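PDB 6D0P: pirin family protein from Acinetobacter baumannii, which probably acts as a metal-dependent quercetin 2,3-dioxygenase, a two-cupin enzyme of the pirin family that carries one metal ion in its N-terminal cupin. Local coordinates for residues Y11-H15 with V25-F29; P49-T55 with A117-F123; D150-L156 with Y170-A176; G203-V209 with T227-R233; V215-D219 with E237-N241. One frame throughout, in Å; residues are numbered along the deposited sequence.

Contact 1 (Y11-H15 with V25-F29)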
# COMPACT_ATOMS: atom_id res chain seq x y z
N TYR A 11 4.81 -2.61 15.53
CA TYR A 11 4.55 -1.20 15.76
C TYR A 11 3.05 -0.93 15.58
O TYR A 11 2.49 -1.23 14.51
CB TYR A 11 5.39 -0.36 14.78
CG TYR A 11 6.86 -0.69 14.80
CD1 TYR A 11 7.35 -1.80 14.12
CD2 TYR A 11 7.76 0.07 15.53
CE1 TYR A 11 8.69 -2.14 14.17
CE2 TYR A 11 9.11 -0.25 15.57
CZ TYR A 11 9.58 -1.36 14.89
OH TYR A 11 10.91 -1.69 14.92
N GLN A 12 2.40 -0.37 16.60
CA GLN A 12 0.98 -0.05 16.53
C GLN A 12 0.81 1.48 16.62
O GLN A 12 1.35 2.12 17.53
CB GLN A 12 0.25 -0.73 17.67
CG GLN A 12 -1.25 -0.52 17.61
CD GLN A 12 -1.93 -1.27 18.74
OE1 GLN A 12 -1.34 -1.49 19.80
NE2 GLN A 12 -3.17 -1.64 18.51
N ASN A 13 0.03 2.04 15.70
CA ASN A 13 -0.19 3.49 15.68
C ASN A 13 -1.69 3.78 15.84
O ASN A 13 -2.50 3.33 15.02
CB ASN A 13 0.31 4.12 14.39
CG ASN A 13 0.16 5.63 14.40
OD1 ASN A 13 -0.02 6.24 15.45
ND2 ASN A 13 0.22 6.24 13.23
N ASN A 14 -2.04 4.56 16.84
CA ASN A 14 -3.44 4.94 17.10
C ASN A 14 -3.60 6.45 16.99
O ASN A 14 -4.58 7.02 17.52
CB ASN A 14 -3.90 4.46 18.48
CG ASN A 14 -5.40 4.54 18.66
OD1 ASN A 14 -6.14 4.23 17.72
ND2 ASN A 14 -5.86 4.97 19.83
N HIS A 15 -2.65 7.11 16.33
CA HIS A 15 -2.67 8.55 16.20
C HIS A 15 -2.91 8.92 14.74
O HIS A 15 -2.06 8.70 13.92
CB HIS A 15 -1.32 9.12 16.67
CG HIS A 15 -1.36 10.57 17.04
ND1 HIS A 15 -0.34 11.17 17.77
CD2 HIS A 15 -2.29 11.52 16.83
CE1 HIS A 15 -0.64 12.44 17.96
NE2 HIS A 15 -1.83 12.68 17.39
N VAL A 25 -5.83 9.30 8.00
CA VAL A 25 -5.04 8.09 7.96
C VAL A 25 -4.21 7.88 9.24
O VAL A 25 -3.85 8.81 9.96
CB VAL A 25 -4.09 8.11 6.75
CG1 VAL A 25 -4.86 8.10 5.43
CG2 VAL A 25 -3.14 9.29 6.79
N TYR A 26 -3.86 6.61 9.44
CA TYR A 26 -2.93 6.16 10.45
C TYR A 26 -1.72 5.65 9.67
O TYR A 26 -1.86 4.70 8.86
CB TYR A 26 -3.52 5.03 11.29
CG TYR A 26 -4.76 5.42 12.05
CD1 TYR A 26 -6.01 5.42 11.45
CD2 TYR A 26 -4.67 5.89 13.35
CE1 TYR A 26 -7.15 5.82 12.14
CE2 TYR A 26 -5.79 6.30 14.05
CZ TYR A 26 -7.03 6.24 13.46
OH TYR A 26 -8.12 6.65 14.17
N ASN A 27 -0.60 6.32 9.83
CA ASN A 27 0.62 5.88 9.18
C ASN A 27 1.08 4.63 9.92
O ASN A 27 1.38 4.72 11.10
CB ASN A 27 1.73 6.93 9.23
CG ASN A 27 2.99 6.39 8.60
OD1 ASN A 27 3.96 6.09 9.30
ND2 ASN A 27 2.95 6.15 7.31
N LEU A 28 1.13 3.50 9.25
CA LEU A 28 1.52 2.24 9.93
C LEU A 28 3.02 1.99 9.78
O LEU A 28 3.62 1.33 10.63
CB LEU A 28 0.67 1.10 9.40
CG LEU A 28 -0.83 1.30 9.57
CD1 LEU A 28 -1.58 0.03 9.24
CD2 LEU A 28 -1.16 1.78 10.98
N PHE A 29 3.63 2.50 8.72
CA PHE A 29 5.09 2.45 8.63
C PHE A 29 5.55 3.49 7.61
O PHE A 29 4.81 3.91 6.68
CB PHE A 29 5.63 1.04 8.33
CG PHE A 29 5.29 0.41 7.01
CD1 PHE A 29 5.87 0.84 5.83
CD2 PHE A 29 4.44 -0.69 6.95
CE1 PHE A 29 5.54 0.23 4.62
CE2 PHE A 29 4.15 -1.32 5.76
CZ PHE A 29 4.71 -0.86 4.59
O HOH W 1 2.17 0.99 13.00
O HOH W 2 -0.68 8.79 11.47
O HOH W 3 -8.11 5.58 16.76

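Contact 2 (P49-T55 with A117-F123)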
# COMPACT_ATOMS: atom_id res chain seq x y z
N PRO A 49 -12.12 3.14 8.65
CA PRO A 49 -13.50 3.59 8.33
C PRO A 49 -13.84 4.93 8.98
O PRO A 49 -13.75 5.08 10.20
CB PRO A 49 -14.41 2.46 8.82
CG PRO A 49 -13.53 1.24 8.67
CD PRO A 49 -12.14 1.72 9.04
N TYR A 50 -14.20 5.89 8.14
CA TYR A 50 -14.51 7.25 8.58
C TYR A 50 -15.73 7.74 7.81
O TYR A 50 -15.80 7.65 6.59
CB TYR A 50 -13.30 8.16 8.35
CG TYR A 50 -13.44 9.55 8.90
CD1 TYR A 50 -14.15 10.53 8.22
CD2 TYR A 50 -12.86 9.90 10.11
CE1 TYR A 50 -14.28 11.82 8.73
CE2 TYR A 50 -12.97 11.18 10.63
CZ TYR A 50 -13.68 12.14 9.93
OH TYR A 50 -13.76 13.40 10.44
N ASN A 51 -16.69 8.30 8.53
CA ASN A 51 -17.93 8.72 7.91
C ASN A 51 -17.82 10.12 7.28
O ASN A 51 -17.52 11.09 7.96
CB ASN A 51 -19.08 8.76 8.92
CG ASN A 51 -20.38 9.10 8.22
OD1 ASN A 51 -20.74 8.42 7.27
ND2 ASN A 51 -21.05 10.15 8.65
N PHE A 52 -18.14 10.19 5.99
CA PHE A 52 -18.24 11.47 5.31
C PHE A 52 -19.70 11.66 4.88
O PHE A 52 -20.21 10.87 4.11
CB PHE A 52 -17.35 11.54 4.09
CG PHE A 52 -15.89 11.66 4.41
CD1 PHE A 52 -15.35 12.90 4.73
CD2 PHE A 52 -15.07 10.55 4.44
CE1 PHE A 52 -14.01 13.02 5.06
CE2 PHE A 52 -13.72 10.68 4.77
CZ PHE A 52 -13.20 11.92 5.07
N SER A 53 -20.35 12.69 5.39
CA SER A 53 -21.69 12.98 4.97
C SER A 53 -21.63 13.58 3.55
O SER A 53 -20.54 14.00 3.08
CB SER A 53 -22.38 13.90 5.94
OG SER A 53 -21.68 15.13 6.01
N PRO A 54 -22.78 13.61 2.86
CA PRO A 54 -22.87 14.13 1.49
C PRO A 54 -22.30 15.55 1.32
O PRO A 54 -22.50 16.41 2.19
CB PRO A 54 -24.38 14.13 1.20
CG PRO A 54 -24.89 12.98 2.02
CD PRO A 54 -24.08 13.07 3.29
N THR A 55 -21.62 15.80 0.21
CA THR A 55 -21.02 17.10 -0.02
C THR A 55 -21.00 17.44 -1.51
O THR A 55 -21.01 16.57 -2.36
CB THR A 55 -19.58 17.16 0.53
OG1 THR A 55 -19.05 18.46 0.31
CG2 THR A 55 -18.64 16.17 -0.12
N ALA A 117 -18.94 11.20 -3.07
CA ALA A 117 -19.17 12.51 -2.46
C ALA A 117 -20.67 12.77 -2.35
O ALA A 117 -21.13 13.23 -1.31
CB ALA A 117 -18.52 13.61 -3.27
N GLU A 118 -21.41 12.44 -3.40
CA GLU A 118 -22.86 12.70 -3.44
C GLU A 118 -23.61 11.85 -2.41
O GLU A 118 -24.53 12.33 -1.77
CB GLU A 118 -23.42 12.40 -4.84
CG GLU A 118 -24.94 12.52 -4.93
CD GLU A 118 -25.56 12.02 -6.23
OE1 GLU A 118 -24.86 11.99 -7.26
OE2 GLU A 118 -26.76 11.65 -6.21
N HIS A 119 -23.24 10.59 -2.27
CA HIS A 119 -24.00 9.70 -1.37
C HIS A 119 -23.44 9.71 0.06
O HIS A 119 -24.22 9.51 0.98
CB HIS A 119 -24.07 8.27 -1.94
CG HIS A 119 -24.87 8.17 -3.19
ND1 HIS A 119 -24.31 8.35 -4.45
CD2 HIS A 119 -26.19 7.95 -3.39
CE1 HIS A 119 -25.25 8.22 -5.36
NE2 HIS A 119 -26.41 7.98 -4.74
N GLY A 120 -22.14 9.93 0.24
CA GLY A 120 -21.53 9.89 1.57
C GLY A 120 -21.46 8.47 2.11
O GLY A 120 -21.78 7.52 1.41
N GLY A 121 -21.08 8.32 3.37
CA GLY A 121 -20.93 7.00 3.99
C GLY A 121 -19.50 6.78 4.48
O GLY A 121 -18.71 7.72 4.52
N LEU A 122 -19.17 5.53 4.82
CA LEU A 122 -17.85 5.22 5.36
C LEU A 122 -16.84 5.14 4.22
O LEU A 122 -17.10 4.61 3.14
CB LEU A 122 -17.88 3.88 6.11
CG LEU A 122 -18.74 3.83 7.37
CD1 LEU A 122 -18.83 2.41 7.91
CD2 LEU A 122 -18.21 4.78 8.43
N PHE A 123 -15.67 5.68 4.50
CA PHE A 123 -14.56 5.68 3.60
C PHE A 123 -13.46 4.85 4.25
O PHE A 123 -13.14 5.07 5.42
CB PHE A 123 -14.10 7.12 3.35
CG PHE A 123 -12.97 7.26 2.38
CD1 PHE A 123 -13.20 7.21 1.01
CD2 PHE A 123 -11.67 7.47 2.82
CE1 PHE A 123 -12.16 7.36 0.10
CE2 PHE A 123 -10.64 7.62 1.91
CZ PHE A 123 -10.88 7.56 0.55
O HOH W 4 -19.19 12.68 0.99

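Contact 3 (D150-L156 with Y170-A176). With MG (magnesium ion), chain F.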
# COMPACT_ATOMS: atom_id res chain seq x y z
N ASP A 150 -10.90 -8.66 -11.51
CA ASP A 150 -9.69 -9.22 -12.12
C ASP A 150 -8.63 -9.59 -11.07
O ASP A 150 -7.56 -10.08 -11.43
CB ASP A 150 -9.16 -8.26 -13.19
CG ASP A 150 -10.13 -8.15 -14.36
OD1 ASP A 150 -10.69 -9.20 -14.77
OD2 ASP A 150 -10.35 -7.02 -14.85
N ILE A 151 -8.92 -9.41 -9.79
CA ILE A 151 -7.92 -9.76 -8.79
C ILE A 151 -8.19 -11.20 -8.30
O ILE A 151 -9.25 -11.47 -7.82
CB ILE A 151 -7.95 -8.73 -7.65
CG1 ILE A 151 -7.71 -7.32 -8.19
CG2 ILE A 151 -6.94 -9.10 -6.56
CD1 ILE A 151 -7.87 -6.24 -7.16
N PRO A 152 -7.24 -12.12 -8.50
CA PRO A 152 -7.42 -13.51 -8.03
C PRO A 152 -7.67 -13.50 -6.51
O PRO A 152 -6.91 -12.86 -5.79
CB PRO A 152 -6.11 -14.26 -8.35
CG PRO A 152 -5.45 -13.37 -9.35
CD PRO A 152 -5.86 -11.97 -8.95
N ASP A 153 -8.70 -14.22 -6.09
CA ASP A 153 -9.18 -14.31 -4.69
C ASP A 153 -9.17 -15.79 -4.27
O ASP A 153 -9.96 -16.58 -4.79
CB ASP A 153 -10.61 -13.77 -4.57
CG ASP A 153 -11.03 -13.40 -3.15
OD1 ASP A 153 -10.18 -13.50 -2.22
OD2 ASP A 153 -12.20 -12.96 -2.98
N ILE A 154 -8.31 -16.13 -3.32
CA ILE A 154 -8.09 -17.49 -2.93
C ILE A 154 -8.79 -17.76 -1.61
O ILE A 154 -8.56 -17.04 -0.66
CB ILE A 154 -6.58 -17.77 -2.82
CG1 ILE A 154 -5.83 -17.41 -4.10
CG2 ILE A 154 -6.31 -19.20 -2.39
CD1 ILE A 154 -6.32 -18.14 -5.33
N ALA A 155 -9.61 -18.81 -1.55
CA ALA A 155 -10.26 -19.17 -0.30
C ALA A 155 -9.24 -19.92 0.57
O ALA A 155 -8.66 -20.90 0.12
CB ALA A 155 -11.48 -20.02 -0.54
N LEU A 156 -9.01 -19.44 1.79
CA LEU A 156 -8.02 -20.07 2.66
C LEU A 156 -8.66 -21.17 3.54
O LEU A 156 -7.94 -21.97 4.14
CB LEU A 156 -7.41 -18.99 3.56
CG LEU A 156 -6.61 -17.93 2.83
CD1 LEU A 156 -6.17 -16.85 3.80
CD2 LEU A 156 -5.41 -18.57 2.12
N TYR A 170 0.52 -16.43 -5.31
CA TYR A 170 0.08 -17.26 -4.21
C TYR A 170 -0.75 -18.44 -4.76
O TYR A 170 -1.59 -18.25 -5.63
CB TYR A 170 -0.75 -16.44 -3.21
CG TYR A 170 -1.11 -17.23 -2.00
CD1 TYR A 170 -0.27 -17.26 -0.90
CD2 TYR A 170 -2.25 -18.02 -1.96
CE1 TYR A 170 -0.56 -18.02 0.21
CE2 TYR A 170 -2.55 -18.80 -0.86
CZ TYR A 170 -1.70 -18.81 0.22
OH TYR A 170 -1.98 -19.57 1.32
N ALA A 171 -0.51 -19.65 -4.28
CA ALA A 171 -1.32 -20.84 -4.68
C ALA A 171 -1.46 -20.96 -6.20
O ALA A 171 -2.57 -21.24 -6.73
CB ALA A 171 -2.68 -20.76 -4.02
N ASP A 172 -0.35 -20.75 -6.91
CA ASP A 172 -0.33 -20.81 -8.38
C ASP A 172 -1.18 -19.69 -9.01
O ASP A 172 -1.38 -19.70 -10.21
CB ASP A 172 -0.79 -22.18 -8.91
CG ASP A 172 0.06 -23.34 -8.40
OD1 ASP A 172 1.31 -23.19 -8.38
OD2 ASP A 172 -0.52 -24.37 -8.04
N ALA A 173 -1.67 -18.73 -8.22
CA ALA A 173 -2.44 -17.61 -8.77
C ALA A 173 -1.48 -16.42 -8.95
O ALA A 173 -0.72 -16.12 -8.04
CB ALA A 173 -3.57 -17.24 -7.84
N LYS A 174 -1.52 -15.77 -10.10
CA LYS A 174 -0.61 -14.66 -10.40
C LYS A 174 -1.25 -13.33 -10.04
O LYS A 174 -2.44 -13.13 -10.25
CB LYS A 174 -0.25 -14.69 -11.89
CG LYS A 174 0.46 -15.96 -12.34
CD LYS A 174 0.79 -15.98 -13.82
CE LYS A 174 1.44 -17.28 -14.25
NZ LYS A 174 2.63 -17.59 -13.42
N GLY A 175 -0.45 -12.43 -9.51
CA GLY A 175 -0.90 -11.11 -9.11
C GLY A 175 -1.46 -10.31 -10.28
O GLY A 175 -1.04 -10.49 -11.43
N ALA A 176 -2.39 -9.43 -9.97
CA ALA A 176 -3.06 -8.62 -10.95
C ALA A 176 -2.16 -7.46 -11.39
O ALA A 176 -2.23 -7.02 -12.52
CB ALA A 176 -4.36 -8.12 -10.38
MG MG F . -6.67 -23.69 4.09
O HOH W 5 -7.83 -24.55 2.62
O HOH W 6 -5.53 -22.73 2.57
O HOH W 7 -5.59 -22.54 5.71
O HOH W 8 -5.17 -25.17 4.16

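Contact 4 (G203-V209 with T227-R233)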
# COMPACT_ATOMS: atom_id res chain seq x y z
N GLY A 203 14.65 -15.16 2.20
CA GLY A 203 15.41 -13.88 2.05
C GLY A 203 14.54 -12.66 1.86
O GLY A 203 15.05 -11.53 1.92
N HIS A 204 13.22 -12.82 1.66
CA HIS A 204 12.36 -11.65 1.45
C HIS A 204 11.99 -10.93 2.76
O HIS A 204 11.72 -11.57 3.77
CB HIS A 204 11.02 -12.04 0.80
CG HIS A 204 11.07 -12.20 -0.69
ND1 HIS A 204 9.97 -12.00 -1.49
CD2 HIS A 204 12.09 -12.48 -1.51
CE1 HIS A 204 10.31 -12.18 -2.74
NE2 HIS A 204 11.60 -12.46 -2.78
N THR A 205 12.00 -9.61 2.70
CA THR A 205 11.34 -8.77 3.69
C THR A 205 9.90 -9.30 3.81
O THR A 205 9.32 -9.62 2.77
CB THR A 205 11.29 -7.32 3.21
OG1 THR A 205 12.63 -6.86 3.16
CG2 THR A 205 10.43 -6.41 4.06
N THR A 206 9.37 -9.39 5.03
CA THR A 206 8.06 -9.92 5.26
C THR A 206 7.38 -9.08 6.33
O THR A 206 7.84 -9.05 7.50
CB THR A 206 8.12 -11.40 5.69
OG1 THR A 206 8.78 -12.17 4.69
CG2 THR A 206 6.75 -11.98 5.93
N LEU A 207 6.36 -8.34 5.92
CA LEU A 207 5.61 -7.49 6.80
C LEU A 207 4.17 -8.01 6.90
O LEU A 207 3.53 -8.28 5.87
CB LEU A 207 5.62 -6.07 6.24
CG LEU A 207 6.98 -5.50 5.89
CD1 LEU A 207 6.82 -4.17 5.20
CD2 LEU A 207 7.86 -5.37 7.15
N VAL A 208 3.67 -8.18 8.12
CA VAL A 208 2.28 -8.58 8.37
C VAL A 208 1.56 -7.36 8.91
O VAL A 208 1.92 -6.83 9.97
CB VAL A 208 2.17 -9.77 9.33
CG1 VAL A 208 0.72 -10.13 9.63
CG2 VAL A 208 2.95 -10.96 8.79
N VAL A 209 0.62 -6.86 8.13
CA VAL A 209 -0.12 -5.67 8.50
C VAL A 209 -1.53 -6.10 8.94
O VAL A 209 -2.23 -6.78 8.19
CB VAL A 209 -0.20 -4.66 7.35
CG1 VAL A 209 -0.99 -3.41 7.76
CG2 VAL A 209 1.19 -4.28 6.87
N THR A 227 -1.57 -2.32 13.18
CA THR A 227 -0.23 -2.81 13.58
C THR A 227 0.51 -3.40 12.37
O THR A 227 -0.11 -4.02 11.47
CB THR A 227 -0.33 -3.91 14.65
OG1 THR A 227 -0.91 -3.40 15.86
CG2 THR A 227 1.01 -4.50 15.03
N VAL A 228 1.82 -3.18 12.34
CA VAL A 228 2.69 -3.87 11.41
C VAL A 228 3.71 -4.69 12.21
O VAL A 228 4.33 -4.17 13.14
CB VAL A 228 3.41 -2.94 10.41
CG1 VAL A 228 4.20 -1.84 11.09
CG2 VAL A 228 4.32 -3.74 9.49
N ALA A 229 3.83 -5.96 11.86
CA ALA A 229 4.84 -6.84 12.41
C ALA A 229 5.92 -7.07 11.35
O ALA A 229 5.61 -7.25 10.17
CB ALA A 229 4.23 -8.16 12.84
N ILE A 230 7.17 -7.12 11.79
CA ILE A 230 8.30 -7.41 10.95
C ILE A 230 8.80 -8.82 11.29
O ILE A 230 9.08 -9.13 12.47
CB ILE A 230 9.37 -6.32 11.15
CG1 ILE A 230 8.78 -4.96 10.74
CG2 ILE A 230 10.65 -6.64 10.40
CD1 ILE A 230 9.70 -3.82 10.90
N LEU A 231 8.85 -9.68 10.28
CA LEU A 231 9.36 -11.05 10.46
C LEU A 231 10.78 -11.11 9.87
O LEU A 231 11.20 -10.22 9.12
CB LEU A 231 8.45 -12.08 9.78
CG LEU A 231 6.96 -12.06 10.11
CD1 LEU A 231 6.29 -13.30 9.58
CD2 LEU A 231 6.68 -11.91 11.58
N SER A 232 11.53 -12.13 10.24
CA SER A 232 12.90 -12.26 9.75
C SER A 232 12.92 -12.54 8.24
O SER A 232 12.03 -13.20 7.67
CB SER A 232 13.67 -13.31 10.52
OG SER A 232 13.06 -14.59 10.35
N ARG A 233 13.97 -12.03 7.60
CA ARG A 233 14.19 -12.31 6.17
C ARG A 233 14.56 -13.78 6.00
O ARG A 233 14.12 -14.42 5.05
CB ARG A 233 15.27 -11.38 5.59
CG ARG A 233 14.76 -9.97 5.42
CD ARG A 233 15.81 -9.01 4.93
NE ARG A 233 15.24 -7.68 4.78
CZ ARG A 233 15.94 -6.61 4.48
NH1 ARG A 233 17.25 -6.71 4.29
NH2 ARG A 233 15.33 -5.44 4.35
O HOH W 9 11.08 -8.44 7.08

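Contact 5 (V215-D219 with E237-N241)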
# COMPACT_ATOMS: atom_id res chain seq x y z
N VAL A 215 -4.83 -11.27 15.45
CA VAL A 215 -4.30 -12.51 14.91
C VAL A 215 -2.95 -12.84 15.58
O VAL A 215 -2.14 -11.93 15.86
CB VAL A 215 -4.16 -12.39 13.38
CG1 VAL A 215 -3.40 -11.13 12.98
CG2 VAL A 215 -3.54 -13.62 12.76
N VAL A 216 -2.74 -14.14 15.82
CA VAL A 216 -1.54 -14.64 16.47
C VAL A 216 -0.60 -15.15 15.39
O VAL A 216 -0.99 -15.96 14.55
CB VAL A 216 -1.88 -15.75 17.48
CG1 VAL A 216 -0.62 -16.33 18.11
CG2 VAL A 216 -2.84 -15.27 18.55
N VAL A 217 0.65 -14.66 15.42
CA VAL A 217 1.68 -15.08 14.48
C VAL A 217 2.54 -16.17 15.15
O VAL A 217 3.03 -16.00 16.28
CB VAL A 217 2.57 -13.88 14.07
CG1 VAL A 217 3.62 -14.29 13.05
CG2 VAL A 217 1.75 -12.71 13.58
N ASN A 218 2.76 -17.27 14.43
CA ASN A 218 3.60 -18.38 14.88
C ASN A 218 3.22 -18.86 16.29
O ASN A 218 4.10 -19.16 17.08
CB ASN A 218 5.09 -18.02 14.80
CG ASN A 218 5.55 -17.80 13.38
OD1 ASN A 218 4.91 -18.28 12.46
ND2 ASN A 218 6.65 -17.08 13.20
N ASP A 219 1.92 -18.90 16.58
CA ASP A 219 1.36 -19.43 17.83
C ASP A 219 1.77 -18.65 19.08
O ASP A 219 1.25 -18.97 20.14
CB ASP A 219 1.78 -20.88 18.09
CG ASP A 219 1.39 -21.84 16.98
OD1 ASP A 219 0.23 -21.76 16.50
OD2 ASP A 219 2.25 -22.64 16.59
N GLU A 237 8.47 -19.68 6.13
CA GLU A 237 7.06 -19.84 6.46
C GLU A 237 6.71 -19.20 7.81
O GLU A 237 7.56 -19.02 8.69
CB GLU A 237 6.70 -21.33 6.45
CG GLU A 237 6.81 -22.01 7.79
CD GLU A 237 6.43 -23.48 7.79
OE1 GLU A 237 7.03 -24.23 7.02
OE2 GLU A 237 5.51 -23.87 8.57
N PHE A 238 5.43 -18.88 7.93
CA PHE A 238 4.88 -18.40 9.16
C PHE A 238 3.39 -18.73 9.18
O PHE A 238 2.81 -19.04 8.12
CB PHE A 238 5.14 -16.90 9.35
CG PHE A 238 4.45 -15.99 8.37
CD1 PHE A 238 5.02 -15.74 7.13
CD2 PHE A 238 3.25 -15.38 8.68
CE1 PHE A 238 4.39 -14.91 6.21
CE2 PHE A 238 2.63 -14.52 7.78
CZ PHE A 238 3.20 -14.29 6.55
N SER A 239 2.80 -18.65 10.35
CA SER A 239 1.39 -18.97 10.51
C SER A 239 0.63 -17.78 11.10
O SER A 239 1.19 -16.97 11.88
CB SER A 239 1.20 -20.21 11.36
OG SER A 239 1.53 -19.97 12.73
N LEU A 240 -0.64 -17.71 10.75
CA LEU A 240 -1.55 -16.72 11.28
C LEU A 240 -2.79 -17.46 11.80
O LEU A 240 -3.36 -18.31 11.10
CB LEU A 240 -1.94 -15.72 10.19
CG LEU A 240 -0.86 -14.80 9.64
CD1 LEU A 240 -1.45 -13.89 8.58
CD2 LEU A 240 -0.21 -13.97 10.73
N ASN A 241 -3.21 -17.12 13.00
CA ASN A 241 -4.37 -17.75 13.63
C ASN A 241 -5.26 -16.64 14.15
O ASN A 241 -4.87 -15.93 15.08
CB ASN A 241 -3.92 -18.69 14.76
CG ASN A 241 -4.98 -19.71 15.16
OD1 ASN A 241 -6.12 -19.63 14.71
ND2 ASN A 241 -4.59 -20.67 15.98
O HOH W 10 -0.22 -18.62 14.64
O HOH W 11 2.37 -22.04 13.86

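Contact 1 (Y11-H15 with V25-F29)
With CG of Asn13 swung opposite its own backbone N (chi1 -176°), the amide reaches over to strand 23-30, whereas the ring of Tyr26 turns beside its backbone N (chi1 -62°) and runs back with its edge toward the chain of Asn14 and His15. Asn13 ND2 donates to Asn27 O at 2.9 Å, the acceptor lying a little out of the amide plane. The other end of the amide is held too: Asn13 OD1 accepts from His15 N at 2.9 Å, which closes an Asx turn and fixes the rotation of the group. Carbon C of Asn14 meets the edge of the Tyr26 ring at CE2, 3.7 Å away, and Lys226 adds a cation-pi contact to that ring. Water bridges fill out the seam, one linking Tyr11 O to Leu28 O, another linking Asn14 OD1 to Tyr26 OH. Strand 7-12 belongs to the sheet of the C-terminal cupin domain, so this side-chain and water seam joins the two beta-sandwiches of the bicupin pirin fold.

Contact 2 (P49-T55 with A117-F123)
Tyr50 to Phe52 pair with Gly121 to Phe123 as an antiparallel ladder in the N-terminal cupin sheet, where strand 41-52 runs beside strand 121-131. The buried face is tight: the edge of the Phe52 ring, at CD2, meets Phe123 CB at 3.7 Å, and His112 packs against both aromatic rings. Phe52 binds Gly121 through both its N and O, the bond from Phe52 N to Gly121 O being almost straight at 177°. Gly120 follows helix 114-119 with positive phi and brings its CA within 3.0 Å of Phe52 O, a closeness suited to a residue without a side chain. On the outer face the packing is looser. Leu122 CD2 approaches Asn51 CB at 4.1 Å, and both residues are exposed. Beyond the ladder, exposed Pro54 lays CB and CG over the last carbonyls of the helix, CB being 3.5 Å from Glu118 O. Ala117 O takes a hydrogen bond from Thr55 N at 3.0 Å and a second from a water that also donates to Ser53 O.

Contact 3 (D150-L156 with Y170-A176)
A beta-hairpin tip packs here against the edge strand 153-155 of the C-terminal cupin sheet, next to a magnesium site at Leu156. The hairpin turns through a type I' turn from Tyr170 to Ala173, whose outer residues bond to each other in both directions. Across the contact the touching is by carbon. Ala173 CB sits between two neighbours, 3.8 Å from Ile154 CD1 and 3.9 Å from Pro152 CB, while Pro152 CG presses on Lys174 O at 3.2 Å. Ile154 uses both branches: with CG1 beside the backbone N (chi1 -55°), CD1 goes to Ala173, and CG2 comes to the edge of the Tyr170 ring at CE2, 4.1 Å away. Leu156 CD2 crosses the phenol end of that ring, 3.7 Å from Tyr170 OH. Trp186 meets the same ring edge-to-face. Farther along, Ala176 CB rests on Ile151 CG1. Leu156 O binds the magnesium ion at 2.1 Å beside four waters; no side chain is among these five ligands, consistent with a peripheral ion. Between the two segments the hairpin is held by apolar contact, while backbone bonds of Gly175 to Gly168 and Ala176 to Val165 tie its far end to the preceding chain.

Contact 4 (G203-V209 with T227-R233)
Three polar atoms surround Thr205 OG1: Ser39 O is its stronger partner, and Arg233 NE and NH2 both reach it through weak hydrogen bonds, NE at 3.2 Å. The arginine gets there by running extended from CG to NE alongside the threonine, its CB and CG passing close to the carbonyls of Gly203 and His204. Gly203 N donates to Arg233 O at 3.0 Å, closing this end. Within the ladder Val208 and Ala229 bond in both directions, at 2.8 Å from Ala229 N to Val208 O. Leu207 CD2 lies beside Ile230 CG1 at 3.7 Å on one face. On the opposite face Leu231 CD1 crosses to Thr206 CG2 at 3.9 Å; its CG stands beside the backbone N (chi1 -52°), and Phe238 covers this side. A water bridges Thr206 N and Leu231 O where the strands diverge. The face of Thr206, Val208 and Leu231 looks into the C-terminal cupin sandwich, whereas Leu207 and Val228 on the other face meet Phe29 of the N-terminal cupin, as at the interface of a bicupin.

Contact 5 (V215-D219 with E237-N241)
The amide plane of Asn218 is turned 69° from the ring plane of Phe238, but the amide touches CB of the phenylalanine, not its ring: Asn218 OD1 is 3.4 Å from Phe238 CB. The ring itself points away, into the barrel, against Thr206 and Val208 of strand 205-210. Asn218 OD1 accepts from Ser239 N at 3.0 Å, with the donor almost in line with the carbonyl bond. Its CG stands beside the backbone N (chi1 -66°), which directs the amide at strand 237-242, and Asn218 N in turn donates to Ser239 O at 3.0 Å. The side chain thus continues the strand pairing one step beyond Val217, while ND2 makes a weak bond to Lys5 O. Farther back Val216 and Asn241 bond both ways, Val216 N to Asn241 O being nearly straight at 174°. On the buried face Leu240 lies next to Val217, its CD2 3.7 Å from Val217 CG2. The outer side is wet: one water joins Val216 O, Asp219 N and Ser239 OG, and another joins Ser239 OG to Asp219 OD2, whose companion oxygen OD1 forms a salt bridge to Lys195. Asn218 and Asp219, both with positive phi, lead the chain out of strand 214-217 into the turn before strand 221-224, in the smaller sheet of the C-terminal cupin sandwich.

Contacts 4 and 5 lie in the two facing sheets of the C-terminal cupin: their centres are 12 Å apart, and Phe238 packs its CG 3.5 Å from Leu231 CD1. Contact 1 joins this domain to the N-terminal one, for Tyr11 N lies 2.9 Å from Val228 O of contact 4, while its other strand, 23-30, neighbours strand 41-52 of contact 2. On that N-terminal side the manganese ion, bound by His64, His66, His108 and Glu110, lies about 12 Å from the Phe123 side chain and about 11 Å from that of Val25. Contact 3, whose centre is 31 Å from that of contact 2, sits away from the manganese, at the far edge of the sheet containing contact 4.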